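Local structure of basic membrane lipoprotein (Brucella melitensis biovar Abortus, 3S99) at residues A[112-117]-A[126-131]; A[91-96]-A[257-262]; A[119-124]-A[271-276]; A[31-36]-A[45-50]. The protein binds adenine and probably other purines such as guanine, and may serve an ABC-type uptake system for them. All blocks are in the same frame, centred on the assembly; numbering follows the deposited sequence.

Contact 1: A[112-117]-A[126-131]; sequences KFEHAT and SAYNAR. With ADE (adenine), chain T.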
# COMPACT_ATOMS: atom_id res chain seq x y z
N LYS A 112 -14.73 18.88 4.08
CA LYS A 112 -13.66 18.18 4.80
C LYS A 112 -12.99 17.26 3.81
O LYS A 112 -13.68 16.55 3.07
CB LYS A 112 -14.23 17.34 5.95
CG LYS A 112 -15.10 18.02 6.99
CD LYS A 112 -14.61 19.32 7.43
CE LYS A 112 -15.31 19.74 8.76
NZ LYS A 112 -16.63 20.32 8.53
N PHE A 113 -11.65 17.23 3.84
CA PHE A 113 -10.83 16.50 2.88
C PHE A 113 -10.03 15.43 3.63
O PHE A 113 -9.59 15.67 4.71
CB PHE A 113 -9.89 17.45 2.17
CG PHE A 113 -10.59 18.41 1.26
CD1 PHE A 113 -10.83 18.09 -0.08
CD2 PHE A 113 -11.07 19.61 1.75
CE1 PHE A 113 -11.49 18.99 -0.91
CE2 PHE A 113 -11.71 20.50 0.92
CZ PHE A 113 -11.94 20.17 -0.41
N GLU A 114 -9.88 14.25 3.04
CA GLU A 114 -9.15 13.12 3.66
C GLU A 114 -8.21 12.62 2.58
O GLU A 114 -8.67 12.14 1.53
CB GLU A 114 -10.11 12.02 4.04
CG GLU A 114 -11.05 12.30 5.20
CD GLU A 114 -10.41 12.03 6.57
OE1 GLU A 114 -9.39 11.32 6.63
OE2 GLU A 114 -10.95 12.54 7.57
N HIS A 115 -6.91 12.81 2.77
CA HIS A 115 -5.93 12.43 1.79
C HIS A 115 -5.19 11.13 2.22
O HIS A 115 -4.66 11.02 3.34
CB HIS A 115 -4.89 13.52 1.57
CG HIS A 115 -3.81 13.07 0.64
ND1 HIS A 115 -2.49 12.94 1.02
CD2 HIS A 115 -3.89 12.60 -0.63
CE1 HIS A 115 -1.79 12.47 -0.00
NE2 HIS A 115 -2.62 12.25 -1.01
N ALA A 116 -5.13 10.18 1.30
CA ALA A 116 -4.53 8.87 1.54
C ALA A 116 -3.02 8.90 1.41
O ALA A 116 -2.49 9.24 0.38
CB ALA A 116 -5.13 7.85 0.56
N THR A 117 -2.33 8.54 2.50
CA THR A 117 -0.88 8.28 2.54
C THR A 117 -0.01 9.52 2.55
O THR A 117 1.20 9.39 2.59
CB THR A 117 -0.36 7.30 1.43
OG1 THR A 117 -0.19 7.99 0.18
CG2 THR A 117 -1.31 6.13 1.24
N SER A 126 -7.45 16.06 6.67
CA SER A 126 -6.81 14.99 7.38
C SER A 126 -5.96 14.18 6.40
O SER A 126 -6.16 14.22 5.18
CB SER A 126 -7.85 14.08 8.07
OG SER A 126 -8.49 14.76 9.12
N ALA A 127 -5.03 13.43 6.97
CA ALA A 127 -4.12 12.59 6.24
C ALA A 127 -4.17 11.23 6.87
O ALA A 127 -3.93 11.06 8.07
CB ALA A 127 -2.65 13.13 6.29
N TYR A 128 -4.41 10.23 6.05
CA TYR A 128 -4.51 8.90 6.54
C TYR A 128 -3.55 7.99 5.81
O TYR A 128 -3.66 7.78 4.59
CB TYR A 128 -5.97 8.44 6.55
CG TYR A 128 -6.64 8.27 5.17
CD1 TYR A 128 -7.17 9.36 4.48
CD2 TYR A 128 -6.75 7.02 4.57
CE1 TYR A 128 -7.78 9.19 3.24
CE2 TYR A 128 -7.34 6.85 3.34
CZ TYR A 128 -7.88 7.94 2.69
OH TYR A 128 -8.50 7.78 1.47
N ASN A 129 -2.59 7.47 6.57
CA ASN A 129 -1.52 6.63 6.05
C ASN A 129 -1.54 5.24 6.71
O ASN A 129 -1.97 5.10 7.85
CB ASN A 129 -0.17 7.37 6.27
CG ASN A 129 0.95 6.81 5.41
OD1 ASN A 129 0.69 5.98 4.55
ND2 ASN A 129 2.20 7.29 5.63
N ALA A 130 -1.11 4.21 5.97
CA ALA A 130 -1.07 2.84 6.48
C ALA A 130 0.36 2.36 6.47
O ALA A 130 1.08 2.64 5.51
CB ALA A 130 -1.92 1.89 5.62
N ARG A 131 0.76 1.63 7.50
CA ARG A 131 2.09 1.03 7.53
C ARG A 131 2.14 -0.23 6.66
O ARG A 131 2.30 -1.35 7.18
CB ARG A 131 2.47 0.66 8.96
CG ARG A 131 2.51 1.84 9.91
CD ARG A 131 3.11 1.47 11.27
NE ARG A 131 3.02 2.59 12.19
CZ ARG A 131 3.92 3.56 12.32
NH1 ARG A 131 5.05 3.55 11.63
NH2 ARG A 131 3.70 4.58 13.16
N9 ADE T . -0.67 6.33 -3.20
C8 ADE T . 0.04 5.77 -2.16
N7 ADE T . 0.25 4.47 -2.27
C5 ADE T . -0.39 4.23 -3.49
C6 ADE T . -0.53 3.04 -4.16
N6 ADE T . -0.00 1.95 -3.58
N1 ADE T . -1.21 3.05 -5.35
C2 ADE T . -1.70 4.22 -5.81
N3 ADE T . -1.63 5.42 -5.25
C4 ADE T . -0.95 5.33 -4.08
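Y128 lies against the backbone of strand 112-116. The CA of A116 sits over the centre of its ring, a CH-pi contact with the carbon 3.7 Å from the ring centroid and 14° off the normal. The CB of A116 adds apolar contact at Y128 CZ. At the ring edge, near its plane, comes the carbonyl carbon of E114. With chi1 at 67°, Y128 CG stands between its own backbone N and carbonyl carbon, and this turns the ring over the neighbouring strand. The Y128 hydroxyl is hydrogen-bonded to that of Y259.

Four backbone hydrogen bonds join the strands: S126 N to F113 O, H115 N to S126 O, Y128 N to H115 O at 2.8 Å, and T117 N to Y128 O at 2.6 Å. The last comes where the chain leaves strand 112-116. E114 pairs with S126, H115 with A127 and A116 with Y128, all in parallel. These are two adjacent strands of the parallel sheet in one lobe of a PBP1-like binding protein. Strand 112-116 runs out at its C-terminal end into the adenine pocket, where T117 lies.

T117 begins the loop there. Its OG1 donates to the carbonyl oxygen of A116 and lies 3.2 Å from adenine C8. The CB of T117 also meets N129 OD1 at 3.5 Å, the two side chains crossing at about a right angle. Further from the ligand, E114 packs its carboxylate on S126 CB. That carboxylate is held by Y258 and W271 through hydrogen bonds and by R262 through a salt bridge.

Contact 2: A[91-96]-A[257-262]; sequences FTTSFG and PYYIDR. With ADE (adenine), chain T.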
# COMPACT_ATOMS: atom_id res chain seq x y z
N PHE A 91 -12.56 12.09 -0.19
CA PHE A 91 -11.38 11.24 -0.00
C PHE A 91 -10.56 11.24 -1.28
O PHE A 91 -11.08 10.91 -2.36
CB PHE A 91 -11.80 9.80 0.32
CG PHE A 91 -12.47 9.65 1.66
CD1 PHE A 91 -11.71 9.35 2.80
CD2 PHE A 91 -13.83 9.76 1.79
CE1 PHE A 91 -12.31 9.22 4.03
CE2 PHE A 91 -14.44 9.60 3.03
CZ PHE A 91 -13.67 9.32 4.15
N THR A 92 -9.30 11.64 -1.17
CA THR A 92 -8.36 11.67 -2.29
C THR A 92 -7.39 10.51 -2.09
O THR A 92 -6.65 10.48 -1.12
CB THR A 92 -7.71 13.06 -2.47
OG1 THR A 92 -7.06 13.48 -1.28
CG2 THR A 92 -8.80 14.09 -2.86
N THR A 93 -7.51 9.49 -2.95
CA THR A 93 -7.01 8.15 -2.59
C THR A 93 -5.66 7.74 -3.17
O THR A 93 -5.35 6.56 -3.31
CB THR A 93 -8.07 7.05 -2.88
OG1 THR A 93 -8.30 6.96 -4.29
CG2 THR A 93 -9.42 7.35 -2.16
N SER A 94 -4.80 8.71 -3.41
CA SER A 94 -3.46 8.44 -3.91
C SER A 94 -2.50 9.51 -3.44
O SER A 94 -2.86 10.66 -3.31
CB SER A 94 -3.48 8.39 -5.44
OG SER A 94 -2.20 8.05 -5.96
N PHE A 95 -1.25 9.11 -3.23
CA PHE A 95 -0.20 9.97 -2.73
C PHE A 95 -0.03 11.27 -3.51
O PHE A 95 0.12 12.32 -2.91
CB PHE A 95 1.14 9.23 -2.71
CG PHE A 95 2.27 10.04 -2.15
CD1 PHE A 95 2.23 10.49 -0.83
CD2 PHE A 95 3.38 10.34 -2.91
CE1 PHE A 95 3.26 11.25 -0.29
CE2 PHE A 95 4.44 11.10 -2.38
CZ PHE A 95 4.38 11.54 -1.05
N GLY A 96 -0.06 11.20 -4.83
CA GLY A 96 0.16 12.38 -5.68
C GLY A 96 -0.94 13.43 -5.61
O GLY A 96 -0.80 14.53 -6.13
N PRO A 257 -13.67 0.58 7.77
CA PRO A 257 -13.98 1.11 9.10
C PRO A 257 -13.55 2.55 9.27
O PRO A 257 -14.26 3.33 9.89
CB PRO A 257 -13.21 0.16 10.04
CG PRO A 257 -13.21 -1.21 9.24
CD PRO A 257 -12.98 -0.74 7.82
N TYR A 258 -12.42 2.93 8.68
CA TYR A 258 -11.94 4.31 8.76
C TYR A 258 -12.90 5.25 8.02
O TYR A 258 -13.31 6.30 8.56
CB TYR A 258 -10.51 4.41 8.17
CG TYR A 258 -9.97 5.83 8.26
CD1 TYR A 258 -9.58 6.36 9.48
CD2 TYR A 258 -9.91 6.65 7.14
CE1 TYR A 258 -9.13 7.66 9.60
CE2 TYR A 258 -9.44 7.98 7.25
CZ TYR A 258 -9.07 8.48 8.49
OH TYR A 258 -8.61 9.75 8.66
N TYR A 259 -13.31 4.86 6.82
CA TYR A 259 -14.24 5.70 6.04
C TYR A 259 -15.57 5.87 6.77
O TYR A 259 -16.15 6.94 6.79
CB TYR A 259 -14.45 5.08 4.65
CG TYR A 259 -13.23 5.17 3.73
CD1 TYR A 259 -12.08 5.88 4.11
CD2 TYR A 259 -13.24 4.57 2.48
CE1 TYR A 259 -10.99 5.97 3.28
CE2 TYR A 259 -12.13 4.67 1.62
CZ TYR A 259 -11.02 5.38 2.03
OH TYR A 259 -9.94 5.49 1.21
N ILE A 260 -16.07 4.80 7.37
CA ILE A 260 -17.31 4.88 8.12
C ILE A 260 -17.13 5.84 9.31
O ILE A 260 -17.96 6.71 9.52
CB ILE A 260 -17.77 3.48 8.55
CG1 ILE A 260 -18.25 2.69 7.31
CG2 ILE A 260 -18.91 3.57 9.63
CD1 ILE A 260 -18.24 1.19 7.46
N ASP A 261 -16.05 5.68 10.07
CA ASP A 261 -15.82 6.52 11.27
C ASP A 261 -15.80 8.03 10.91
O ASP A 261 -16.47 8.83 11.54
CB ASP A 261 -14.52 6.12 11.98
CG ASP A 261 -14.21 7.02 13.18
OD1 ASP A 261 -14.98 6.99 14.15
OD2 ASP A 261 -13.21 7.78 13.13
N ARG A 262 -15.07 8.38 9.86
CA ARG A 262 -14.95 9.76 9.42
C ARG A 262 -16.24 10.32 8.86
O ARG A 262 -16.54 11.48 9.10
CB ARG A 262 -13.81 9.90 8.39
CG ARG A 262 -12.48 9.39 8.88
CD ARG A 262 -12.05 9.99 10.24
NE ARG A 262 -11.55 11.37 10.10
CZ ARG A 262 -11.45 12.24 11.09
NH1 ARG A 262 -11.86 11.91 12.29
NH2 ARG A 262 -10.93 13.44 10.87
N9 ADE T . -0.67 6.33 -3.20
C8 ADE T . 0.04 5.77 -2.16
N7 ADE T . 0.25 4.47 -2.27
C5 ADE T . -0.39 4.23 -3.49
C6 ADE T . -0.53 3.04 -4.16
N6 ADE T . -0.00 1.95 -3.58
N1 ADE T . -1.21 3.05 -5.35
C2 ADE T . -1.70 4.22 -5.81
N3 ADE T . -1.63 5.42 -5.25
C4 ADE T . -0.95 5.33 -4.08
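The F91 ring has Y259 over one face, with Y259 CG offset toward the rim. At its edge, near the ring plane, come Y258 CE2 and R262 CB. F91 CG stands over one face of the Y259 ring, toward its rim. The two planes are 45° apart and the centroids 4.3 Å, an oblique meeting that is neither a stack nor edge-to-face. The closest atoms are F91 CE1 and Y259 CD1 at 3.3 Å. The side chains run alongside each other in opposite senses, F91 out from the sheet and Y259 in from the helix. The Y258 ring has R262 CG of its own helix over one face, 3.5 Å above the plane. R262 CB approaches F91 CZ at 4.3 Å.

T93 makes a smaller contact, its CG2 lying 3.9 Å from the Y259 hydroxyl. Its chi1 of 66° sets OG1 between the backbone N and the carbonyl carbon; that hydroxyl bonds to I32 O, while the methyl is left to face Y259.

Beyond T93 the chain enters the adenine pocket. S94 OG lies 2.8 Å from adenine N3, and F95 N is the same distance from adenine N9.

No hydrogen bond passes between 91-96 and 257-262. Helix 256-268 therefore meets strand 89-92 through apolar and aromatic surface. The polar ends of Y258, Y259 and R262 have other partners: Y128 and H46 for Y259, E114 for Y258 and R262. Packing round F91 carries the contact, and those polar bonds probably help to fix the helix.

Contact 3: A[119-124]-A[271-276]; sequences YKTADN and WKSQNI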
# COMPACT_ATOMS: atom_id res chain seq x y z
N TYR A 119 1.43 13.23 4.23
CA TYR A 119 1.81 13.73 5.58
C TYR A 119 1.38 15.18 5.81
O TYR A 119 1.79 15.81 6.80
CB TYR A 119 3.33 13.66 5.77
CG TYR A 119 4.12 14.29 4.65
CD1 TYR A 119 4.32 15.66 4.61
CD2 TYR A 119 4.63 13.53 3.61
CE1 TYR A 119 5.03 16.25 3.59
CE2 TYR A 119 5.34 14.12 2.57
CZ TYR A 119 5.55 15.49 2.58
OH TYR A 119 6.23 16.13 1.58
N LYS A 120 0.59 15.74 4.90
CA LYS A 120 0.18 17.13 5.01
C LYS A 120 -1.28 17.21 5.48
O LYS A 120 -2.12 16.43 5.04
CB LYS A 120 0.34 17.84 3.67
CG LYS A 120 1.81 18.15 3.28
CD LYS A 120 1.87 18.95 2.00
CE LYS A 120 3.33 19.22 1.59
NZ LYS A 120 3.42 20.12 0.40
N THR A 121 -1.57 18.13 6.38
CA THR A 121 -2.93 18.39 6.83
C THR A 121 -3.22 19.91 6.81
O THR A 121 -2.32 20.73 6.56
CB THR A 121 -3.14 17.80 8.24
OG1 THR A 121 -2.10 18.24 9.12
CG2 THR A 121 -3.12 16.28 8.22
N ALA A 122 -4.46 20.28 7.11
CA ALA A 122 -4.91 21.64 7.17
C ALA A 122 -6.08 21.65 8.16
O ALA A 122 -6.56 20.57 8.55
CB ALA A 122 -5.40 22.11 5.74
N ASP A 123 -6.61 22.82 8.50
CA ASP A 123 -7.77 22.86 9.41
C ASP A 123 -8.99 22.05 8.96
O ASP A 123 -9.79 21.60 9.80
CB ASP A 123 -8.16 24.30 9.76
CG ASP A 123 -8.47 25.17 8.53
OD1 ASP A 123 -9.09 24.66 7.60
OD2 ASP A 123 -8.08 26.38 8.49
N ASN A 124 -9.15 21.88 7.65
CA ASN A 124 -10.19 21.04 7.05
C ASN A 124 -9.67 19.87 6.18
O ASN A 124 -10.36 19.45 5.23
CB ASN A 124 -11.13 21.91 6.20
CG ASN A 124 -10.46 22.48 4.95
OD1 ASN A 124 -9.24 22.65 4.90
ND2 ASN A 124 -11.28 22.79 3.93
N TRP A 271 -16.00 16.03 13.42
CA TRP A 271 -14.85 15.76 12.55
C TRP A 271 -13.84 16.86 12.80
O TRP A 271 -14.14 18.04 12.69
CB TRP A 271 -15.24 15.76 11.06
CG TRP A 271 -14.13 15.38 10.08
CD1 TRP A 271 -14.00 14.17 9.45
CD2 TRP A 271 -13.05 16.19 9.57
NE1 TRP A 271 -12.93 14.19 8.59
CE2 TRP A 271 -12.32 15.40 8.65
CE3 TRP A 271 -12.62 17.49 9.81
CZ2 TRP A 271 -11.18 15.88 7.97
CZ3 TRP A 271 -11.46 17.97 9.13
CH2 TRP A 271 -10.80 17.18 8.20
N LYS A 272 -12.64 16.45 13.11
CA LYS A 272 -11.52 17.37 13.26
C LYS A 272 -10.30 16.82 12.51
O LYS A 272 -10.09 15.57 12.43
CB LYS A 272 -11.21 17.53 14.74
CG LYS A 272 -12.31 18.25 15.56
CD LYS A 272 -11.99 18.30 17.09
CE LYS A 272 -12.22 16.94 17.75
NZ LYS A 272 -13.71 16.60 17.73
N SER A 273 -9.48 17.75 12.03
CA SER A 273 -8.25 17.44 11.28
C SER A 273 -7.30 16.60 12.13
O SER A 273 -7.13 16.86 13.32
CB SER A 273 -7.57 18.75 10.88
OG SER A 273 -6.28 18.56 10.33
N GLN A 274 -6.71 15.59 11.49
CA GLN A 274 -5.78 14.67 12.12
C GLN A 274 -4.88 14.07 11.05
O GLN A 274 -5.27 13.90 9.87
CB GLN A 274 -6.54 13.52 12.84
CG GLN A 274 -7.29 12.57 11.87
CD GLN A 274 -8.11 11.54 12.61
OE1 GLN A 274 -8.45 11.73 13.76
NE2 GLN A 274 -8.48 10.47 11.93
N ASN A 275 -3.67 13.74 11.47
CA ASN A 275 -2.67 13.02 10.68
C ASN A 275 -2.40 11.70 11.42
O ASN A 275 -1.97 11.68 12.60
CB ASN A 275 -1.41 13.91 10.57
CG ASN A 275 -0.19 13.17 10.06
OD1 ASN A 275 -0.01 11.96 10.28
ND2 ASN A 275 0.70 13.91 9.41
N ILE A 276 -2.63 10.59 10.74
CA ILE A 276 -2.48 9.27 11.35
C ILE A 276 -1.67 8.34 10.45
O ILE A 276 -1.72 8.41 9.21
CB ILE A 276 -3.88 8.63 11.70
CG1 ILE A 276 -4.78 8.47 10.47
CG2 ILE A 276 -4.61 9.48 12.71
CD1 ILE A 276 -4.81 7.09 9.91
O HOH W 1 0.16 16.90 9.08
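T121 and N275 meet through side chains set by their first torsions. T121 chi1 of 51° puts OG1 between the backbone N and the carbonyl carbon and leaves CG2 facing 271-276. That methyl touches Q274 O at 3.6 Å and N275 CB at 3.8 Å. N275 has CG opposite its backbone N, chi1 166°, and this extends the amide toward Y119. The two side chains cross at about a right angle.

A water joins their polar ends. It donates to Y119 O, accepts from N275 ND2 at 3.1 Å and bonds T121 OG1 at 2.6 Å. One water thus gathers a backbone carbonyl, a hydroxyl and an amide, bridging the two segments.

S273 turns its side chain to the middle of the loop. Its OG comes 2.7 Å from A122 O; the same hydroxyl is hydrogen-bonded to M125 O. At the other end W271 meets N124. The indole CH2 lies 3.5 Å from N124 C, while D123 O is near the ring plane at the edge. The indole NE1 bonds the carboxylate of E114.

This is partly exposed packing. The segments run nearly antiparallel, 161° apart, and residues 119-124 have no regular structure. They form part of the connection from strand 112-116 to strand 125-130. Residues 271-276 lead from helix 256-268 into strand 275-278, an outermost strand of the parallel sheet, which pairs with 125-130. W271 packs on A265 and V266 of the helix. Loop 119-124 also meets helix 98-105, through Y119 and K120 on M98.

Contact 4: A[31-36]-A[45-50]; sequences FIYIGP and QHDQAR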
# COMPACT_ATOMS: atom_id res chain seq x y z
N PHE A 31 -15.14 10.63 -3.79
CA PHE A 31 -13.91 9.86 -3.89
C PHE A 31 -13.24 10.17 -5.22
O PHE A 31 -13.91 10.25 -6.28
CB PHE A 31 -14.17 8.35 -3.81
CG PHE A 31 -14.71 7.90 -2.50
CD1 PHE A 31 -13.86 7.35 -1.53
CD2 PHE A 31 -16.07 8.06 -2.20
CE1 PHE A 31 -14.36 6.96 -0.29
CE2 PHE A 31 -16.57 7.66 -0.97
CZ PHE A 31 -15.71 7.10 -0.01
N ILE A 32 -11.92 10.36 -5.17
CA ILE A 32 -11.08 10.50 -6.35
C ILE A 32 -10.11 9.30 -6.41
O ILE A 32 -9.34 9.10 -5.46
CB ILE A 32 -10.25 11.79 -6.27
CG1 ILE A 32 -11.17 13.01 -6.14
CG2 ILE A 32 -9.38 11.92 -7.53
CD1 ILE A 32 -12.06 13.25 -7.36
N TYR A 33 -10.15 8.53 -7.51
CA TYR A 33 -9.28 7.38 -7.66
C TYR A 33 -8.24 7.65 -8.77
O TYR A 33 -8.56 8.21 -9.78
CB TYR A 33 -10.05 6.12 -8.04
CG TYR A 33 -11.20 5.71 -7.13
CD1 TYR A 33 -11.12 5.86 -5.74
CD2 TYR A 33 -12.32 5.11 -7.65
CE1 TYR A 33 -12.18 5.46 -4.91
CE2 TYR A 33 -13.39 4.69 -6.81
CZ TYR A 33 -13.28 4.87 -5.46
OH TYR A 33 -14.31 4.47 -4.66
N ILE A 34 -7.02 7.17 -8.57
CA ILE A 34 -5.95 7.30 -9.56
C ILE A 34 -6.12 6.22 -10.66
O ILE A 34 -5.63 6.38 -11.77
CB ILE A 34 -4.57 7.20 -8.87
CG1 ILE A 34 -3.42 7.53 -9.84
CG2 ILE A 34 -4.35 5.80 -8.26
CD1 ILE A 34 -3.03 8.94 -9.88
N GLY A 35 -6.82 5.13 -10.36
CA GLY A 35 -7.13 4.12 -11.37
C GLY A 35 -8.61 3.75 -11.39
O GLY A 35 -9.46 4.50 -10.85
N PRO A 36 -8.94 2.61 -12.01
CA PRO A 36 -10.29 2.11 -12.04
C PRO A 36 -10.51 1.06 -10.98
O PRO A 36 -9.60 0.32 -10.67
CB PRO A 36 -10.39 1.46 -13.44
CG PRO A 36 -9.04 1.06 -13.78
CD PRO A 36 -8.07 1.79 -12.87
N GLN A 45 -9.88 -1.81 -3.78
CA GLN A 45 -9.99 -1.80 -2.32
C GLN A 45 -10.57 -0.49 -1.80
O GLN A 45 -11.39 -0.49 -0.90
CB GLN A 45 -8.63 -1.99 -1.65
CG GLN A 45 -8.20 -3.37 -1.22
CD GLN A 45 -9.26 -4.29 -0.64
OE1 GLN A 45 -9.80 -5.10 -1.35
NE2 GLN A 45 -9.49 -4.20 0.66
N HIS A 46 -10.15 0.64 -2.36
CA HIS A 46 -10.82 1.90 -2.01
C HIS A 46 -12.31 1.86 -2.31
O HIS A 46 -13.13 2.28 -1.47
CB HIS A 46 -10.14 3.10 -2.66
CG HIS A 46 -8.84 3.47 -2.02
ND1 HIS A 46 -8.75 4.03 -0.75
CD2 HIS A 46 -7.56 3.36 -2.47
CE1 HIS A 46 -7.49 4.26 -0.47
NE2 HIS A 46 -6.74 3.85 -1.49
N ASP A 47 -12.69 1.32 -3.47
CA ASP A 47 -14.06 1.36 -3.90
C ASP A 47 -14.88 0.32 -3.15
O ASP A 47 -16.05 0.55 -2.90
CB ASP A 47 -14.15 1.10 -5.39
CG ASP A 47 -15.49 1.47 -5.98
OD1 ASP A 47 -15.86 2.69 -6.00
OD2 ASP A 47 -16.16 0.55 -6.46
N GLN A 48 -14.28 -0.82 -2.79
CA GLN A 48 -14.97 -1.79 -1.94
C GLN A 48 -15.22 -1.18 -0.56
O GLN A 48 -16.20 -1.50 0.09
CB GLN A 48 -14.20 -3.11 -1.81
CG GLN A 48 -14.09 -3.87 -3.12
CD GLN A 48 -15.40 -4.50 -3.50
OE1 GLN A 48 -16.13 -4.00 -4.35
NE2 GLN A 48 -15.72 -5.59 -2.85
N ALA A 49 -14.34 -0.30 -0.12
CA ALA A 49 -14.50 0.42 1.16
C ALA A 49 -15.57 1.51 1.02
O ALA A 49 -16.39 1.74 1.94
CB ALA A 49 -13.15 0.99 1.62
N ARG A 50 -15.65 2.14 -0.15
CA ARG A 50 -16.79 3.03 -0.41
C ARG A 50 -18.11 2.25 -0.26
O ARG A 50 -19.04 2.73 0.36
CB ARG A 50 -16.71 3.63 -1.80
CG ARG A 50 -17.79 4.63 -2.12
CD ARG A 50 -17.76 5.07 -3.60
NE ARG A 50 -17.92 3.92 -4.50
CZ ARG A 50 -19.05 3.26 -4.74
NH1 ARG A 50 -20.21 3.64 -4.19
NH2 ARG A 50 -19.04 2.21 -5.55
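Y33 and D47 form the hydrogen bond of this contact. The Y33 hydroxyl donates to D47 OD1 at 2.7 Å; OD1 accepts with its anti lone pair, the one turned away from OD2. The ring and carboxylate planes are perpendicular. D47 CG lies opposite its own backbone N, chi1 -165°, which brings the carboxylate up to the edge of the tyrosine ring.

Ionic contacts lie within the helix. R50 holds D47 OD1 from the side of its guanidinium group, with NE at 2.8 Å and NH2 at 3.2 Å. OD1 lies in the guanidinium plane, but both nitrogens reach it from above the carboxylate plane. OD1 thus accepts three bonds, counting that from Y33. The pull of the arginine and the tyrosine would probably stabilise the negative charge of D47. The bend in R50 at chi3, 58°, turns the guanidinium back to the aspartate. Its NH1 is bonded to T63.

These residues belong to a beta-alpha-beta unit made of strand 27-32, helix 42-57 and strand 61-66. Helix 42-57 packs on the sheet here, and the loop after strand 27-32 brings I34 to the adenine pocket.

Apolar packing is carried by F31 and the stem of R50. R50 CB lies over one face of the F31 ring, 4.2 Å from the centroid, a CH-pi contact offset toward the rim. R50 CG is 3.5 Å from F31 CE2. H46 CB adds a touch at Y33 CE1, 3.8 Å. The imidazole of H46 leads away to stack on W255, to meet W42 edge-to-face and to bond Y259 through ND1.

Overall arrangement
From the N terminus, contact 4 closes first, a short loop that sets helix 42-57 on strand 27-32. It ends before the others begin. Contact 2 opens next, at strand 89-92, and closes 161 residues later at helix 256-268. Contact 1 falls within that span and joins strands 112-116 and 125-130. Contact 3 starts between the two strands of contact 1 and ends beyond helix 256-268, so it crosses both contact 1 and contact 2. All four reach the same parallel sheet. Contact 2 touches contacts 1, 3 and 4, and contact 1 touches contacts 3 and 4 as well; only contacts 3 and 4 stay apart, with nearest atoms about 11 Å away.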